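Local coordinates for sulfatase (Bacteroides fragilis CAG:558, PDB 6USS), which probably hydrolyses aryl sulfate esters at a calcium-dependent active site, as a gut bacterial member of the sulfatase family, at residues A[151-155]-A[156-160]. The protein carries 1 engineered substitution. Residues are numbered along the deposited sequence; the frame is centred on the assembly and turned at random.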
ATOM      1  N   GLU A 151       2.481   6.610   7.265  1.00 22.33           N
ATOM      2  CA  GLU A 151       3.571   5.651   7.417  1.00 18.10           C
ATOM      3  C   GLU A 151       3.888   5.407   8.888  1.00 19.36           C
ATOM      4  O   GLU A 151       4.128   4.266   9.300  1.00 22.57           O
ATOM      5  CB  GLU A 151       4.814   6.154   6.678  1.00 19.47           C
ATOM      6  CG  GLU A 151       5.893   5.090   6.430  1.00 23.08           C
ATOM      7  CD  GLU A 151       5.452   4.016   5.418  1.00 22.98           C
ATOM      8  OE1 GLU A 151       4.824   4.381   4.393  1.00 21.59           O
ATOM      9  OE2 GLU A 151       5.737   2.813   5.648  1.00 24.53           O
ATOM     10  N   ILE A 152       3.886   6.466   9.700  1.00 16.60           N
ATOM     11  CA  ILE A 152       4.254   6.317  11.105  1.00 19.65           C
ATOM     12  C   ILE A 152       3.165   5.575  11.867  1.00 21.20           C
ATOM     13  O   ILE A 152       3.453   4.707  12.707  1.00 17.21           O
ATOM     14  CB  ILE A 152       4.550   7.693  11.726  1.00 16.51           C
ATOM     15  CG1 ILE A 152       5.705   8.378  10.996  1.00 15.90           C
ATOM     16  CG2 ILE A 152       4.924   7.537  13.170  1.00 19.98           C
ATOM     17  CD1 ILE A 152       5.967   9.760  11.535  1.00 17.66           C
ATOM     18  N   LEU A 153       1.899   5.908  11.588  1.00 19.58           N
ATOM     19  CA  LEU A 153       0.788   5.136  12.133  1.00 20.88           C
ATOM     20  C   LEU A 153       0.869   3.679  11.685  1.00 19.54           C
ATOM     21  O   LEU A 153       0.775   2.763  12.509  1.00 20.41           O
ATOM     22  CB  LEU A 153      -0.547   5.766  11.714  1.00 17.55           C
ATOM     23  CG  LEU A 153      -0.871   7.135  12.317  1.00 14.01           C
ATOM     24  CD1 LEU A 153      -2.125   7.738  11.704  1.00 18.11           C
ATOM     25  CD2 LEU A 153      -1.028   7.014  13.809  1.00 17.39           C
ATOM     26  N   LYS A 154       1.058   3.450  10.378  1.00 21.42           N
ATOM     27  CA  LYS A 154       1.163   2.088   9.852  1.00 22.41           C
ATOM     28  C   LYS A 154       2.294   1.324  10.534  1.00 23.05           C
ATOM     29  O   LYS A 154       2.089   0.219  11.055  1.00 21.38           O
ATOM     30  CB  LYS A 154       1.365   2.136   8.333  1.00 22.91           C
ATOM     31  CG  LYS A 154       1.387   0.784   7.592  1.00 19.89           C
ATOM     32  CD  LYS A 154       2.081   0.927   6.208  1.00 19.56           C
ATOM     33  CE  LYS A 154       3.031  -0.261   5.904  1.00 32.60           C
ATOM     34  NZ  LYS A 154       2.399  -1.655   6.133  1.00 28.35           N
ATOM     35  N   ASP A 155       3.487   1.924  10.589  1.00 22.24           N
ATOM     36  CA  ASP A 155       4.644   1.253  11.168  1.00 19.10           C
ATOM     37  C   ASP A 155       4.508   1.035  12.669  1.00 21.21           C
ATOM     38  O   ASP A 155       5.244   0.218  13.234  1.00 21.23           O
ATOM     39  CB  ASP A 155       5.916   2.048  10.869  1.00 20.34           C
ATOM     40  CG  ASP A 155       6.220   2.157   9.356  1.00 27.63           C
ATOM     41  OD1 ASP A 155       5.806   1.282   8.544  1.00 27.07           O
ATOM     42  OD2 ASP A 155       6.888   3.145   8.981  1.00 30.22           O
ATOM     43  N   ASN A 156       3.582   1.726  13.330  1.00 23.55           N
ATOM     44  CA  ASN A 156       3.336   1.520  14.752  1.00 19.87           C
ATOM     45  C   ASN A 156       2.115   0.649  15.027  1.00 21.46           C
ATOM     46  O   ASN A 156       1.660   0.590  16.173  1.00 20.59           O
ATOM     47  CB  ASN A 156       3.181   2.859  15.467  1.00 21.69           C
ATOM     48  CG  ASN A 156       4.510   3.477  15.824  1.00 22.37           C
ATOM     49  OD1 ASN A 156       5.019   3.290  16.932  1.00 20.13           O
ATOM     50  ND2 ASN A 156       5.082   4.230  14.889  1.00 18.40           N
ATOM     51  N   GLY A 157       1.565  -0.016  14.005  1.00 24.89           N
ATOM     52  CA  GLY A 157       0.531  -1.014  14.208  1.00 23.28           C
ATOM     53  C   GLY A 157      -0.866  -0.630  13.774  1.00 16.93           C
ATOM     54  O   GLY A 157      -1.776  -1.449  13.914  1.00 19.17           O
ATOM     55  N   TYR A 158      -1.076   0.561  13.234  1.00 17.59           N
ATOM     56  CA  TYR A 158      -2.410   0.935  12.787  1.00 19.99           C
ATOM     57  C   TYR A 158      -2.718   0.354  11.412  1.00 21.30           C
ATOM     58  O   TYR A 158      -1.828   0.180  10.572  1.00 19.88           O
ATOM     59  CB  TYR A 158      -2.553   2.455  12.755  1.00 18.41           C
ATOM     60  CG  TYR A 158      -2.984   3.025  14.083  1.00 20.84           C
ATOM     61  CD1 TYR A 158      -2.088   3.087  15.156  1.00 16.98           C
ATOM     62  CD2 TYR A 158      -4.284   3.498  14.272  1.00 17.19           C
ATOM     63  CE1 TYR A 158      -2.468   3.610  16.376  1.00 14.89           C
ATOM     64  CE2 TYR A 158      -4.674   4.022  15.488  1.00 18.84           C
ATOM     65  CZ  TYR A 158      -3.769   4.072  16.540  1.00 21.59           C
ATOM     66  OH  TYR A 158      -4.174   4.594  17.756  1.00 21.30           O
ATOM     67  N   HIS A 159      -3.995   0.022  11.201  1.00 20.94           N
ATOM     68  CA  HIS A 159      -4.512  -0.298   9.871  1.00 21.36           C
ATOM     69  C   HIS A 159      -4.998   1.013   9.255  1.00 22.30           C
ATOM     70  O   HIS A 159      -5.941   1.628   9.763  1.00 20.77           O
ATOM     71  CB  HIS A 159      -5.632  -1.332   9.952  1.00 17.25           C
ATOM     72  CG  HIS A 159      -6.301  -1.603   8.636  1.00 21.33           C
ATOM     73  ND1 HIS A 159      -5.626  -2.119   7.548  1.00 21.41           N
ATOM     74  CD2 HIS A 159      -7.583  -1.429   8.233  1.00 23.14           C
ATOM     75  CE1 HIS A 159      -6.465  -2.260   6.536  1.00 19.31           C
ATOM     76  NE2 HIS A 159      -7.660  -1.849   6.924  1.00 19.04           N
ATOM     77  N   THR A 160      -4.340   1.459   8.181  1.00 18.29           N
ATOM     78  CA  THR A 160      -4.524   2.809   7.654  1.00 16.13           C
ATOM     79  C   THR A 160      -5.377   2.781   6.394  1.00 17.34           C
ATOM     80  O   THR A 160      -5.076   2.037   5.452  1.00 16.86           O
ATOM     81  CB  THR A 160      -3.169   3.442   7.354  1.00 16.53           C
ATOM     82  OG1 THR A 160      -2.428   2.569   6.499  1.00 21.27           O
ATOM     83  CG2 THR A 160      -2.387   3.616   8.632  1.00 19.45           C
TER
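Tyr158 N donates to Leu153 O at 3.0 Å with an N-H...O angle of 161°, and Gly157 N donates to Lys154 O, also at 3.0 Å. The nested 6→1 and 5→2 bonds, together with the positive phi of Gly157 (108°), identify a Schellman motif that ends helix 149-155, with Gly157 as its C-prime residue. At these backbone angles a CB on Gly157 would press against the carbonyl oxygen of Asn156, which explains a glycine at the point where the chain reverses. Asn156 adds a side-chain bond to the same helix end: Asn156 ND2 reaches Ile152 O at 2.8 Å in a nearly straight bond, with that oxygen close to the amide plane. The CG of Asn156 lies anti to its carbonyl carbon (chi1 -83°), folding the amide back over the last turn of the helix. Ile152 CG2 lies 3.7 Å from Asn156 ND2, the two side chains side by side and pointing the same way. The backbone N of Asn156 is shared more loosely, with weak bonds to both Ile152 O and Leu153 O.

Apolar contacts between the helix and the chain that leaves it complete the turn. Leu153 CB meets Tyr158 CB at 4.0 Å, while Leu153 CD2 stands 4.3 Å above one face of the Tyr158 ring, offset toward the rim. From the start of strand 159-164, Thr160 CG2 packs against Lys154 CB, also at 4.0 Å; Thr160 OG1 instead bonds to Glu184 N and Gly182 O.

The turn therefore delivers the chain from helix 149-155 directly into strand 159-164, which runs parallel to strands 185-187 and 253-258 in the large mixed sheet. Tyr158 OH bonds to Pro34 O, just before strand 35-41, and Ile152 and Leu153 pack on helix 383-390; at the dimer interface, Glu151 pairs in a salt bridge with Lys154 of the second subunit.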